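Tricorn protease (Thermoplasma acidophilum, PDB 1K32) is a hexameric serine peptidase that probably cuts peptides released by the proteasome into smaller fragments, with beta propellers thought to gate substrate passage. Local coordinates at residues Leu17-Ile22 and Leu260-Gly265; Val30-Leu35 and Leu698-Tyr703; Ile69-Gly74 and Asp81-Asn86; Glu659-Tyr664 and Lys691-Val696. All coordinates share one frame; numbering follows the deposited sequence.

Interaction 1. Residues Leu17-Ile22 and Leu260-Gly265; sequences LLNPDI and LFSKGG
P20 and L260 meet first: the proline ring packs on the leucine side chain, the two slanting past each other, though their exact spacing in the model is doubtful. L260 can reach over because its CG stands anti to the backbone N (chi1 -175°). I22 then closes over the base of the same leucine, CG2 to L260 CB at 3.7 Å. On the other side of the proline, P20 CD lies 3.9 Å from S262 CB, while S262 OG turns to bond with R250 O in the adjoining strand 249-254.

The strands run nearly antiparallel, 167° between directions, but they face each other as layers and do not pair. Their one direct backbone bond lies at the end, L17 N to G265 O at 2.8 Å, the donor well above the carbonyl plane. Water 1 clips the same corner, giving to L17 O and accepting from G265 N at 2.6 Å. I267 and I269 back L260 from the next strand, and D21 OD1 turns off to F60 N.

The first and last blades of the six-bladed propeller thus meet here through a largely apolar interface, with direct and water-mediated hydrogen bonds confined to one end.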
loop_
_atom_site.group_PDB
_atom_site.type_symbol
_atom_site.label_atom_id
_atom_site.label_comp_id
_atom_site.label_asym_id
_atom_site.label_seq_id
_atom_site.Cartn_x
_atom_site.Cartn_y
_atom_site.Cartn_z
ATOM N N LEU A 17 8.903 27.796 63.309
ATOM C CA LEU A 17 10.290 28.247 63.238
ATOM C C LEU A 17 11.231 27.078 63.502
ATOM O O LEU A 17 10.992 26.286 64.412
ATOM C CB LEU A 17 10.524 29.366 64.257
ATOM C CG LEU A 17 9.508 30.519 64.230
ATOM C CD1 LEU A 17 9.997 31.632 65.140
ATOM C CD2 LEU A 17 9.323 31.047 62.797
ATOM N N LEU A 18 12.310 26.977 62.728
ATOM C CA LEU A 18 13.225 25.856 62.905
ATOM C C LEU A 18 14.704 26.131 62.668
ATOM O O LEU A 18 15.101 27.193 62.184
ATOM C CB LEU A 18 12.820 24.721 61.956
ATOM C CG LEU A 18 11.334 24.482 61.710
ATOM C CD1 LEU A 18 11.085 24.462 60.210
ATOM C CD2 LEU A 18 10.895 23.185 62.360
ATOM N N ASN A 19 15.498 25.132 63.031
ATOM C CA ASN A 19 16.943 25.106 62.831
ATOM C C ASN A 19 17.648 26.455 62.919
ATOM O O ASN A 19 18.006 27.053 61.917
ATOM C CB ASN A 19 17.213 24.427 61.486
ATOM C CG ASN A 19 16.580 23.029 61.410
ATOM O OD1 ASN A 19 16.494 22.419 60.346
ATOM N ND2 ASN A 19 16.145 22.522 62.553
ATOM N N PRO A 20 17.887 26.928 64.140
ATOM C CA PRO A 20 18.543 28.216 64.327
ATOM C C PRO A 20 20.037 28.130 64.617
ATOM O O PRO A 20 20.563 27.072 64.938
ATOM C CB PRO A 20 17.788 28.769 65.516
ATOM C CG PRO A 20 17.749 27.524 66.407
ATOM C CD PRO A 20 17.374 26.417 65.429
ATOM N N ASP A 21 20.701 29.271 64.509
ATOM C CA ASP A 21 22.119 29.392 64.818
ATOM C C ASP A 21 22.152 30.743 65.518
ATOM O O ASP A 21 21.219 31.530 65.391
ATOM C CB ASP A 21 22.985 29.423 63.554
ATOM C CG ASP A 21 24.490 29.308 63.865
ATOM O OD1 ASP A 21 25.308 29.375 62.917
ATOM O OD2 ASP A 21 24.857 29.147 65.054
ATOM N N ILE A 22 23.203 31.024 66.264
ATOM C CA ILE A 22 23.246 32.287 66.974
ATOM C C ILE A 22 24.641 32.871 66.991
ATOM O O ILE A 22 25.622 32.140 67.009
ATOM C CB ILE A 22 22.758 32.107 68.427
ATOM C CG1 ILE A 22 22.801 33.448 69.164
ATOM C CG2 ILE A 22 23.623 31.071 69.131
ATOM C CD1 ILE A 22 22.147 33.422 70.524
ATOM N N LEU A 260 21.483 28.015 71.154
ATOM C CA LEU A 260 20.196 28.234 70.520
ATOM C C LEU A 260 19.651 26.899 70.006
ATOM O O LEU A 260 20.417 26.037 69.580
ATOM C CB LEU A 260 20.389 29.198 69.355
ATOM C CG LEU A 260 19.147 29.669 68.619
ATOM C CD1 LEU A 260 18.249 30.420 69.556
ATOM C CD2 LEU A 260 19.574 30.558 67.464
ATOM N N PHE A 261 18.331 26.728 70.037
ATOM C CA PHE A 261 17.727 25.488 69.561
ATOM C C PHE A 261 16.247 25.674 69.201
ATOM O O PHE A 261 15.639 26.683 69.528
ATOM C CB PHE A 261 17.906 24.369 70.614
ATOM C CG PHE A 261 17.092 24.561 71.876
ATOM C CD1 PHE A 261 15.787 24.069 71.968
ATOM C CD2 PHE A 261 17.629 25.242 72.971
ATOM C CE1 PHE A 261 15.026 24.255 73.142
ATOM C CE2 PHE A 261 16.884 25.433 74.142
ATOM C CZ PHE A 261 15.583 24.942 74.230
ATOM N N SER A 262 15.682 24.713 68.489
ATOM C CA SER A 262 14.283 24.804 68.106
ATOM C C SER A 262 13.485 23.725 68.829
ATOM O O SER A 262 14.018 22.665 69.154
ATOM C CB SER A 262 14.130 24.653 66.587
ATOM O OG SER A 262 14.755 23.465 66.126
ATOM N N LYS A 263 12.215 24.015 69.090
ATOM C CA LYS A 263 11.336 23.075 69.776
ATOM C C LYS A 263 9.858 23.413 69.532
ATOM O O LYS A 263 9.413 24.527 69.789
ATOM C CB LYS A 263 11.628 23.082 71.290
ATOM C CG LYS A 263 10.816 22.054 72.074
ATOM C CD LYS A 263 11.232 21.943 73.542
ATOM C CE LYS A 263 10.923 23.204 74.352
ATOM N NZ LYS A 263 9.471 23.515 74.470
ATOM N N GLY A 264 9.102 22.442 69.032
ATOM C CA GLY A 264 7.690 22.662 68.779
ATOM C C GLY A 264 7.337 23.902 67.971
ATOM O O GLY A 264 6.299 24.509 68.206
ATOM N N GLY A 265 8.192 24.285 67.027
ATOM C CA GLY A 265 7.895 25.452 66.216
ATOM C C GLY A 265 8.418 26.779 66.737
ATOM O O GLY A 265 8.246 27.797 66.079
HETATM O O HOH W 1 10.316 23.630 65.637
#

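Interaction 2. Residues Val30-Leu35 and Leu698-Tyr703; sequences VCCDDL and LCKTRY
C32 and D33 occupy the two corners of a type I' turn, C31 to D34, that joins strands 26-31 and 34-39. The tip is held up to the start of helix 702-714, with C32 CA and T701 CA 5.9 Å apart. C32 presents its CA to T701 CG2 at 3.9 Å, and its SG lies 3.8 Å from K700 CB.

D33 carries the polar part. Its OD2 accepts a short bond of 2.6 Å from T701 OG1, which arrives on the syn side, 31° out of the carboxylate plane. The hydroxyl gets there by sitting between its own backbone N and carbonyl carbon (chi1 68°). OD2 also lies 3.4 Å from Y703 CB. The second oxygen, OD1, takes a bond from water 2 at 2.6 Å, and that water in turn accepts from Y703 N at 2.8 Å. With both oxygens turned to the first turn of a helix, the negative charge is probably eased by the helix dipole.

T701 is the N-cap: its side chain caps the backbone N of D704, whose OD1 accepts from T701 N in return, a capping box. Y703 reaches on to V54 and N56 of strand 54-60, whose I55 bonds to the D33 backbone, so the hairpin tip is wedged between the next blade and this helix.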
loop_
_atom_site.group_PDB
_atom_site.type_symbol
_atom_site.label_atom_id
_atom_site.label_comp_id
_atom_site.label_asym_id
_atom_site.label_seq_id
_atom_site.Cartn_x
_atom_site.Cartn_y
_atom_site.Cartn_z
ATOM N N VAL A 30 15.111 29.184 60.043
ATOM C CA VAL A 30 14.344 28.927 58.842
ATOM C C VAL A 30 12.859 29.084 59.122
ATOM O O VAL A 30 12.365 28.698 60.185
ATOM C CB VAL A 30 14.596 27.497 58.298
ATOM C CG1 VAL A 30 13.698 27.249 57.102
ATOM C CG2 VAL A 30 16.083 27.324 57.893
ATOM N N CYS A 31 12.161 29.682 58.165
ATOM C CA CYS A 31 10.720 29.883 58.250
ATOM C C CYS A 31 10.240 29.909 56.814
ATOM O O CYS A 31 10.743 30.703 56.012
ATOM C CB CYS A 31 10.381 31.212 58.940
ATOM S SG CYS A 31 8.611 31.589 58.946
ATOM N N CYS A 32 9.275 29.050 56.497
ATOM C CA CYS A 32 8.736 28.933 55.144
ATOM C C CYS A 32 9.848 28.593 54.135
ATOM O O CYS A 32 9.867 29.105 53.011
ATOM C CB CYS A 32 8.018 30.224 54.717
ATOM S SG CYS A 32 6.488 30.614 55.612
ATOM N N ASP A 33 10.772 27.730 54.554
ATOM C CA ASP A 33 11.873 27.276 53.701
ATOM C C ASP A 33 12.924 28.347 53.399
ATOM O O ASP A 33 13.913 28.074 52.731
ATOM C CB ASP A 33 11.318 26.744 52.375
ATOM C CG ASP A 33 10.180 25.757 52.564
ATOM O OD1 ASP A 33 9.570 25.371 51.547
ATOM O OD2 ASP A 33 9.899 25.362 53.718
ATOM N N ASP A 34 12.712 29.565 53.884
ATOM C CA ASP A 34 13.659 30.650 53.644
ATOM C C ASP A 34 14.454 30.950 54.917
ATOM O O ASP A 34 14.110 30.474 55.992
ATOM C CB ASP A 34 12.903 31.890 53.164
ATOM C CG ASP A 34 12.348 31.724 51.748
ATOM O OD1 ASP A 34 11.340 32.368 51.412
ATOM O OD2 ASP A 34 12.933 30.959 50.966
ATOM N N LEU A 35 15.517 31.734 54.794
ATOM C CA LEU A 35 16.355 32.067 55.939
ATOM C C LEU A 35 15.997 33.441 56.479
ATOM O O LEU A 35 15.854 34.397 55.721
ATOM C CB LEU A 35 17.841 32.062 55.540
ATOM C CG LEU A 35 18.908 31.471 56.473
ATOM C CD1 LEU A 35 20.224 32.227 56.272
ATOM C CD2 LEU A 35 18.464 31.523 57.926
ATOM N N LEU A 698 0.500 25.944 61.838
ATOM C CA LEU A 698 1.694 26.793 61.763
ATOM C C LEU A 698 2.441 26.534 60.445
ATOM O O LEU A 698 3.261 27.337 60.026
ATOM C CB LEU A 698 2.659 26.505 62.919
ATOM C CG LEU A 698 2.168 26.464 64.366
ATOM C CD1 LEU A 698 3.366 26.322 65.294
ATOM C CD2 LEU A 698 1.406 27.725 64.708
ATOM N N CYS A 699 2.152 25.403 59.803
ATOM C CA CYS A 699 2.812 25.034 58.553
ATOM C C CYS A 699 2.278 25.785 57.346
ATOM O O CYS A 699 1.072 25.893 57.144
ATOM C CB CYS A 699 2.667 23.531 58.309
ATOM S SG CYS A 699 3.416 22.513 59.580
ATOM N N LYS A 700 3.194 26.303 56.544
ATOM C CA LYS A 700 2.831 27.040 55.344
ATOM C C LYS A 700 3.386 26.363 54.099
ATOM O O LYS A 700 2.909 26.604 53.000
ATOM C CB LYS A 700 3.361 28.466 55.411
ATOM C CG LYS A 700 2.363 29.485 55.916
ATOM C CD LYS A 700 1.926 29.215 57.335
ATOM C CE LYS A 700 0.971 30.296 57.809
ATOM N NZ LYS A 700 0.446 30.003 59.177
ATOM N N THR A 701 4.402 25.527 54.271
ATOM C CA THR A 701 4.998 24.834 53.133
ATOM C C THR A 701 5.029 23.326 53.358
ATOM O O THR A 701 4.895 22.838 54.499
ATOM C CB THR A 701 6.440 25.336 52.848
ATOM O OG1 THR A 701 7.308 24.934 53.917
ATOM C CG2 THR A 701 6.456 26.864 52.720
ATOM N N ARG A 702 5.211 22.584 52.272
ATOM C CA ARG A 702 5.249 21.131 52.368
ATOM C C ARG A 702 6.378 20.685 53.278
ATOM O O ARG A 702 6.266 19.662 53.931
ATOM C CB ARG A 702 5.411 20.487 50.995
ATOM C CG ARG A 702 5.447 18.954 51.033
ATOM C CD ARG A 702 4.102 18.369 51.474
ATOM N NE ARG A 702 4.151 16.914 51.607
ATOM C CZ ARG A 702 4.769 16.271 52.599
ATOM N NH1 ARG A 702 4.771 14.947 52.641
ATOM N NH2 ARG A 702 5.367 16.954 53.566
ATOM N N TYR A 703 7.470 21.438 53.304
ATOM C CA TYR A 703 8.582 21.099 54.177
ATOM C C TYR A 703 8.181 21.233 55.651
ATOM O O TYR A 703 8.561 20.398 56.471
ATOM C CB TYR A 703 9.795 21.989 53.911
ATOM C CG TYR A 703 11.040 21.457 54.588
ATOM C CD1 TYR A 703 11.489 20.168 54.318
ATOM C CD2 TYR A 703 11.752 22.223 55.507
ATOM C CE1 TYR A 703 12.615 19.645 54.942
ATOM C CE2 TYR A 703 12.892 21.709 56.146
ATOM C CZ TYR A 703 13.312 20.416 55.852
ATOM O OH TYR A 703 14.423 19.876 56.453
HETATM O O HOH W 2 8.355 23.060 51.171
#

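Interaction 3. Residues Ile69-Gly74 and Asp81-Asn86; sequences IRVMRG and DLYFYN
I69 and Y83 form an antiparallel hydrogen-bonded pair, R70 and L82 the non-hydrogen-bonded pair beside it, and V71 and D81 the next hydrogen-bonded one, in two strands twisted to 135° between their directions. The grip slackens along the strands: I69 N to Y83 O is 2.7 Å, V71 N to D81 O 3.2 Å, and the return bond from D81 N to V71 O is weak.

On the face with I69 and Y83, V71 CG1 rests 3.5 Å from Y83 CE1, placed there because it stands between its own backbone N and carbonyl carbon (chi1 55°). I69 CD1 lies alongside Y85 CB at 3.7 Å, both side chains pointing the same way. Farther along, Y83 OH sits over one face of the R73 guanidinium, 3.6 Å from NH1, without a hydrogen bond; R73 spends its NE on L52 O.

Across the sheet, L82 CD2 touches R70 CB at 3.6 Å. The extended arginine runs on to T109 O, F108 O and S102 OG, and a weak bond from NH2 to M72 SD, which lies in the guanidinium plane, helps fix its rotation. D81 is held by R94 and T96.

This is a twisted beta hairpin, the pair of strands 66-73 and 79-86 inside the second blade of the six-bladed propeller, with strand 54-60 flanking the first of them.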
loop_
_atom_site.group_PDB
_atom_site.type_symbol
_atom_site.label_atom_id
_atom_site.label_comp_id
_atom_site.label_asym_id
_atom_site.label_seq_id
_atom_site.Cartn_x
_atom_site.Cartn_y
_atom_site.Cartn_z
ATOM N N ILE A 69 25.110 28.066 53.881
ATOM C CA ILE A 69 23.742 27.573 53.761
ATOM C C ILE A 69 23.552 26.278 52.974
ATOM O O ILE A 69 24.154 26.095 51.907
ATOM C CB ILE A 69 22.861 28.654 53.089
ATOM C CG1 ILE A 69 22.961 29.970 53.868
ATOM C CG2 ILE A 69 21.419 28.177 53.009
ATOM C CD1 ILE A 69 22.306 31.158 53.169
ATOM N N ARG A 70 22.710 25.388 53.502
ATOM C CA ARG A 70 22.392 24.133 52.817
ATOM C C ARG A 70 20.985 24.266 52.222
ATOM O O ARG A 70 20.015 24.549 52.930
ATOM C CB ARG A 70 22.432 22.923 53.764
ATOM C CG ARG A 70 22.127 21.600 53.031
ATOM C CD ARG A 70 22.219 20.362 53.917
ATOM N NE ARG A 70 22.038 19.090 53.189
ATOM C CZ ARG A 70 20.862 18.581 52.815
ATOM N NH1 ARG A 70 20.800 17.424 52.181
ATOM N NH2 ARG A 70 19.737 19.222 53.074
ATOM N N VAL A 71 20.869 24.090 50.914
ATOM C CA VAL A 71 19.560 24.204 50.300
ATOM C C VAL A 71 19.258 22.957 49.503
ATOM O O VAL A 71 20.155 22.374 48.908
ATOM C CB VAL A 71 19.480 25.450 49.374
ATOM C CG1 VAL A 71 20.577 25.410 48.351
ATOM C CG2 VAL A 71 18.121 25.506 48.676
ATOM N N MET A 72 18.003 22.526 49.508
ATOM C CA MET A 72 17.626 21.346 48.729
ATOM C C MET A 72 16.762 21.720 47.518
ATOM O O MET A 72 16.019 22.692 47.553
ATOM C CB MET A 72 16.880 20.342 49.615
ATOM C CG MET A 72 17.735 19.711 50.708
ATOM S SD MET A 72 16.664 18.853 51.918
ATOM C CE MET A 72 16.056 20.308 52.765
ATOM N N ARG A 73 16.896 20.962 46.433
ATOM C CA ARG A 73 16.112 21.194 45.215
ATOM C C ARG A 73 15.647 19.863 44.657
ATOM O O ARG A 73 16.114 18.821 45.101
ATOM C CB ARG A 73 16.934 21.955 44.169
ATOM C CG ARG A 73 16.964 23.444 44.433
ATOM C CD ARG A 73 17.718 24.206 43.365
ATOM N NE ARG A 73 17.903 25.597 43.766
ATOM C CZ ARG A 73 18.543 26.510 43.042
ATOM N NH1 ARG A 73 18.661 27.748 43.492
ATOM N NH2 ARG A 73 19.063 26.188 41.872
ATOM N N GLY A 74 14.751 19.905 43.673
ATOM C CA GLY A 74 14.193 18.680 43.111
ATOM C C GLY A 74 12.841 18.543 43.807
ATOM O O GLY A 74 12.767 18.792 45.015
ATOM N N ASP A 81 23.062 21.173 47.810
ATOM C CA ASP A 81 24.346 21.836 47.592
ATOM C C ASP A 81 24.433 23.032 48.539
ATOM O O ASP A 81 23.419 23.477 49.085
ATOM C CB ASP A 81 24.506 22.239 46.123
ATOM C CG ASP A 81 25.368 21.236 45.333
ATOM O OD1 ASP A 81 25.084 21.011 44.142
ATOM O OD2 ASP A 81 26.338 20.676 45.902
ATOM N N LEU A 82 25.638 23.543 48.757
ATOM C CA LEU A 82 25.819 24.655 49.677
ATOM C C LEU A 82 26.086 26.022 49.042
ATOM O O LEU A 82 26.664 26.112 47.948
ATOM C CB LEU A 82 26.947 24.318 50.649
ATOM C CG LEU A 82 26.925 22.915 51.273
ATOM C CD1 LEU A 82 28.173 22.754 52.129
ATOM C CD2 LEU A 82 25.649 22.677 52.113
ATOM N N TYR A 83 25.654 27.074 49.751
ATOM C CA TYR A 83 25.825 28.466 49.339
ATOM C C TYR A 83 26.402 29.285 50.489
ATOM O O TYR A 83 26.363 28.874 51.659
ATOM C CB TYR A 83 24.495 29.130 48.976
ATOM C CG TYR A 83 23.892 28.745 47.650
ATOM C CD1 TYR A 83 23.393 27.453 47.430
ATOM C CD2 TYR A 83 23.803 29.676 46.616
ATOM C CE1 TYR A 83 22.824 27.104 46.204
ATOM C CE2 TYR A 83 23.235 29.337 45.392
ATOM C CZ TYR A 83 22.751 28.049 45.193
ATOM O OH TYR A 83 22.229 27.705 43.969
ATOM N N PHE A 84 26.916 30.457 50.135
ATOM C CA PHE A 84 27.456 31.401 51.098
ATOM C C PHE A 84 26.589 32.642 50.976
ATOM O O PHE A 84 26.228 33.047 49.865
ATOM C CB PHE A 84 28.895 31.811 50.758
ATOM C CG PHE A 84 29.942 30.820 51.181
ATOM C CD1 PHE A 84 31.280 31.017 50.824
ATOM C CD2 PHE A 84 29.605 29.689 51.922
ATOM C CE1 PHE A 84 32.266 30.100 51.199
ATOM C CE2 PHE A 84 30.577 28.768 52.299
ATOM C CZ PHE A 84 31.913 28.970 51.937
ATOM N N TYR A 85 26.222 33.220 52.111
ATOM C CA TYR A 85 25.466 34.463 52.095
ATOM C C TYR A 85 26.337 35.500 52.795
ATOM O O TYR A 85 26.854 35.264 53.884
ATOM C CB TYR A 85 24.130 34.352 52.831
ATOM C CG TYR A 85 23.440 35.692 52.945
ATOM C CD1 TYR A 85 22.959 36.344 51.815
ATOM C CD2 TYR A 85 23.321 36.338 54.175
ATOM C CE1 TYR A 85 22.376 37.614 51.902
ATOM C CE2 TYR A 85 22.740 37.612 54.276
ATOM C CZ TYR A 85 22.273 38.239 53.134
ATOM O OH TYR A 85 21.708 39.490 53.210
ATOM N N ASN A 86 26.514 36.645 52.163
ATOM C CA ASN A 86 27.333 37.687 52.757
ATOM C C ASN A 86 26.447 38.880 53.083
ATOM O O ASN A 86 26.025 39.614 52.186
ATOM C CB ASN A 86 28.439 38.101 51.784
ATOM C CG ASN A 86 29.505 38.937 52.448
ATOM O OD1 ASN A 86 29.218 39.698 53.375
ATOM N ND2 ASN A 86 30.740 38.812 51.976
#

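Interaction 4. Residues Glu659-Tyr664 and Lys691-Val696; sequences EFLQMY and KYRNLV
Y664 OH is set against the C-terminal part of helix 678-693, where it hydrogen-bonds with Y689 O. Around that bond the oxygen lies 3.3 Å from Y692 CB and 3.4 Å from R693 N; the angle rules out a bond to the latter. Y664 gets this far because its ring stands anti to the backbone N (chi1 169°), which carries the hydroxyl straight across from helix 656-674.

Along its length the ring is packed by three residues in turn. Y692 CB lies 3.6 Å from CE1, R693 CB is 3.5 Å from CE2, and V696 CG2 comes in nearer the root, 3.6 Å from CG. V696 works as a wedge: while CG2 leans on Y664, its CG1 is 3.9 Å from F660 O and also near F660 CB, so one valine sits between F660 and Y664, one turn apart on helix 656-674.

At the margin, R693 bends at its second torsion (chi2 -96°) and brings its guanidinium back toward L661. The leucine lays CD2 over one face of that group, and CD1 is 3.7 Å from NH1; it is a hydrocarbon resting on a flat cation, with no polar bond. Beyond the contact, Y692 OH bonds to E715 OE1, and F660 also packs on L705 of helix 702-714.

No hydrogen bond joins the two segments directly. Two consecutive helices, roughly antiparallel and linked by a short connection, make a helical hairpin in the C1 domain, with Y664 inserted crosswise between them.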
loop_
_atom_site.group_PDB
_atom_site.type_symbol
_atom_site.label_atom_id
_atom_site.label_comp_id
_atom_site.label_asym_id
_atom_site.label_seq_id
_atom_site.Cartn_x
_atom_site.Cartn_y
_atom_site.Cartn_z
ATOM N N GLU A 659 -5.590 20.943 52.711
ATOM C CA GLU A 659 -4.777 19.794 52.319
ATOM C C GLU A 659 -3.834 19.329 53.431
ATOM O O GLU A 659 -3.706 18.124 53.669
ATOM C CB GLU A 659 -3.975 20.106 51.046
ATOM C CG GLU A 659 -4.802 20.080 49.757
ATOM C CD GLU A 659 -3.938 20.143 48.485
ATOM O OE1 GLU A 659 -4.465 19.887 47.376
ATOM O OE2 GLU A 659 -2.730 20.447 48.585
ATOM N N PHE A 660 -3.195 20.272 54.120
ATOM C CA PHE A 660 -2.276 19.930 55.213
ATOM C C PHE A 660 -2.973 19.225 56.369
ATOM O O PHE A 660 -2.390 18.344 57.013
ATOM C CB PHE A 660 -1.563 21.185 55.740
ATOM C CG PHE A 660 -0.435 21.677 54.848
ATOM C CD1 PHE A 660 -0.209 21.110 53.596
ATOM C CD2 PHE A 660 0.413 22.699 55.283
ATOM C CE1 PHE A 660 0.861 21.556 52.778
ATOM C CE2 PHE A 660 1.480 23.152 54.481
ATOM C CZ PHE A 660 1.705 22.576 53.222
ATOM N N LEU A 661 -4.207 19.627 56.649
ATOM C CA LEU A 661 -4.964 19.001 57.721
ATOM C C LEU A 661 -5.333 17.591 57.287
ATOM O O LEU A 661 -5.175 16.645 58.046
ATOM C CB LEU A 661 -6.239 19.796 58.023
ATOM C CG LEU A 661 -6.623 19.924 59.501
ATOM C CD1 LEU A 661 -8.080 20.391 59.583
ATOM C CD2 LEU A 661 -6.448 18.587 60.240
ATOM N N GLN A 662 -5.813 17.446 56.053
ATOM C CA GLN A 662 -6.195 16.124 55.543
ATOM C C GLN A 662 -5.004 15.166 55.487
ATOM O O GLN A 662 -5.155 13.969 55.770
ATOM C CB GLN A 662 -6.826 16.247 54.154
ATOM C CG GLN A 662 -7.441 14.950 53.586
ATOM C CD GLN A 662 -6.414 14.000 52.974
ATOM O OE1 GLN A 662 -5.329 14.423 52.550
ATOM N NE2 GLN A 662 -6.759 12.707 52.910
ATOM N N MET A 663 -3.824 15.698 55.155
ATOM C CA MET A 663 -2.604 14.884 55.050
ATOM C C MET A 663 -2.045 14.458 56.407
ATOM O O MET A 663 -1.601 13.329 56.568
ATOM C CB MET A 663 -1.533 15.640 54.250
ATOM C CG MET A 663 -1.885 15.795 52.783
ATOM S SD MET A 663 -0.946 17.087 51.911
ATOM C CE MET A 663 0.571 16.185 51.503
ATOM N N TYR A 664 -2.052 15.362 57.381
ATOM C CA TYR A 664 -1.571 15.005 58.712
ATOM C C TYR A 664 -2.495 13.913 59.252
ATOM O O TYR A 664 -2.036 12.887 59.752
ATOM C CB TYR A 664 -1.612 16.215 59.648
ATOM C CG TYR A 664 -1.377 15.829 61.087
ATOM C CD1 TYR A 664 -0.094 15.497 61.533
ATOM C CD2 TYR A 664 -2.457 15.682 61.979
ATOM C CE1 TYR A 664 0.118 15.018 62.834
ATOM C CE2 TYR A 664 -2.257 15.200 63.278
ATOM C CZ TYR A 664 -0.968 14.868 63.698
ATOM O OH TYR A 664 -0.754 14.364 64.959
ATOM N N LYS A 691 -0.995 16.910 70.070
ATOM C CA LYS A 691 0.300 17.572 70.124
ATOM C C LYS A 691 0.809 17.966 68.732
ATOM O O LYS A 691 1.214 19.107 68.509
ATOM C CB LYS A 691 1.261 16.626 70.844
ATOM C CG LYS A 691 2.721 16.750 70.561
ATOM C CD LYS A 691 3.479 15.741 71.429
ATOM C CE LYS A 691 3.210 16.013 72.923
ATOM N NZ LYS A 691 4.086 15.259 73.845
ATOM N N TYR A 692 0.778 17.041 67.786
ATOM C CA TYR A 692 1.256 17.373 66.454
ATOM C C TYR A 692 0.191 18.011 65.576
ATOM O O TYR A 692 0.503 18.815 64.699
ATOM C CB TYR A 692 1.865 16.136 65.803
ATOM C CG TYR A 692 3.077 15.697 66.588
ATOM C CD1 TYR A 692 3.020 14.605 67.453
ATOM C CD2 TYR A 692 4.261 16.431 66.523
ATOM C CE1 TYR A 692 4.114 14.258 68.229
ATOM C CE2 TYR A 692 5.353 16.100 67.291
ATOM C CZ TYR A 692 5.283 15.017 68.142
ATOM O OH TYR A 692 6.377 14.699 68.908
ATOM N N ARG A 693 -1.069 17.677 65.830
ATOM C CA ARG A 693 -2.150 18.279 65.066
ATOM C C ARG A 693 -2.142 19.794 65.335
ATOM O O ARG A 693 -2.518 20.581 64.478
ATOM C CB ARG A 693 -3.494 17.659 65.477
ATOM C CG ARG A 693 -4.696 18.179 64.694
ATOM C CD ARG A 693 -5.389 19.296 65.436
ATOM N NE ARG A 693 -6.554 19.801 64.711
ATOM C CZ ARG A 693 -6.500 20.706 63.737
ATOM N NH1 ARG A 693 -7.614 21.098 63.138
ATOM N NH2 ARG A 693 -5.335 21.232 63.375
ATOM N N ASN A 694 -1.685 20.206 66.514
ATOM C CA ASN A 694 -1.655 21.636 66.836
ATOM C C ASN A 694 -0.587 22.417 66.073
ATOM O O ASN A 694 -0.669 23.644 65.942
ATOM C CB ASN A 694 -1.458 21.856 68.340
ATOM C CG ASN A 694 -2.700 21.507 69.150
ATOM O OD1 ASN A 694 -3.817 21.569 68.645
ATOM N ND2 ASN A 694 -2.506 21.153 70.411
ATOM N N LEU A 695 0.424 21.718 65.577
ATOM C CA LEU A 695 1.478 22.392 64.822
ATOM C C LEU A 695 1.105 22.524 63.355
ATOM O O LEU A 695 1.708 23.299 62.625
ATOM C CB LEU A 695 2.783 21.615 64.913
ATOM C CG LEU A 695 3.379 21.438 66.302
ATOM C CD1 LEU A 695 4.646 20.601 66.170
ATOM C CD2 LEU A 695 3.664 22.816 66.935
ATOM N N VAL A 696 0.113 21.756 62.923
ATOM C CA VAL A 696 -0.299 21.794 61.529
ATOM C C VAL A 696 -0.660 23.191 61.024
ATOM O O VAL A 696 -0.224 23.584 59.943
ATOM C CB VAL A 696 -1.464 20.832 61.287
ATOM C CG1 VAL A 696 -1.960 20.948 59.847
ATOM C CG2 VAL A 696 -0.999 19.401 61.568
#

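How the interactions relate
Interactions 1 and 3 lie within the six-bladed propeller, interaction 4 within the C1 helices, and interaction 2 joins the two. Interaction 1 links the first blade to the last; interaction 2, 13 Å away between centres, uses strand 26-31, the neighbour of strand 18-23 in that first blade, and L18 O probably bonds to V30 N. Interaction 3 belongs to the second blade, its L35-I69 contact tying it to interaction 2. Along the chain, interactions 3 and 4 are both nested inside the long loop closed by interaction 2. T701 and R702 pack on F660 of interaction 4, and G264 on L695. Thus the C1 region, far later in sequence, meets the first, second and last blades where the propeller closes.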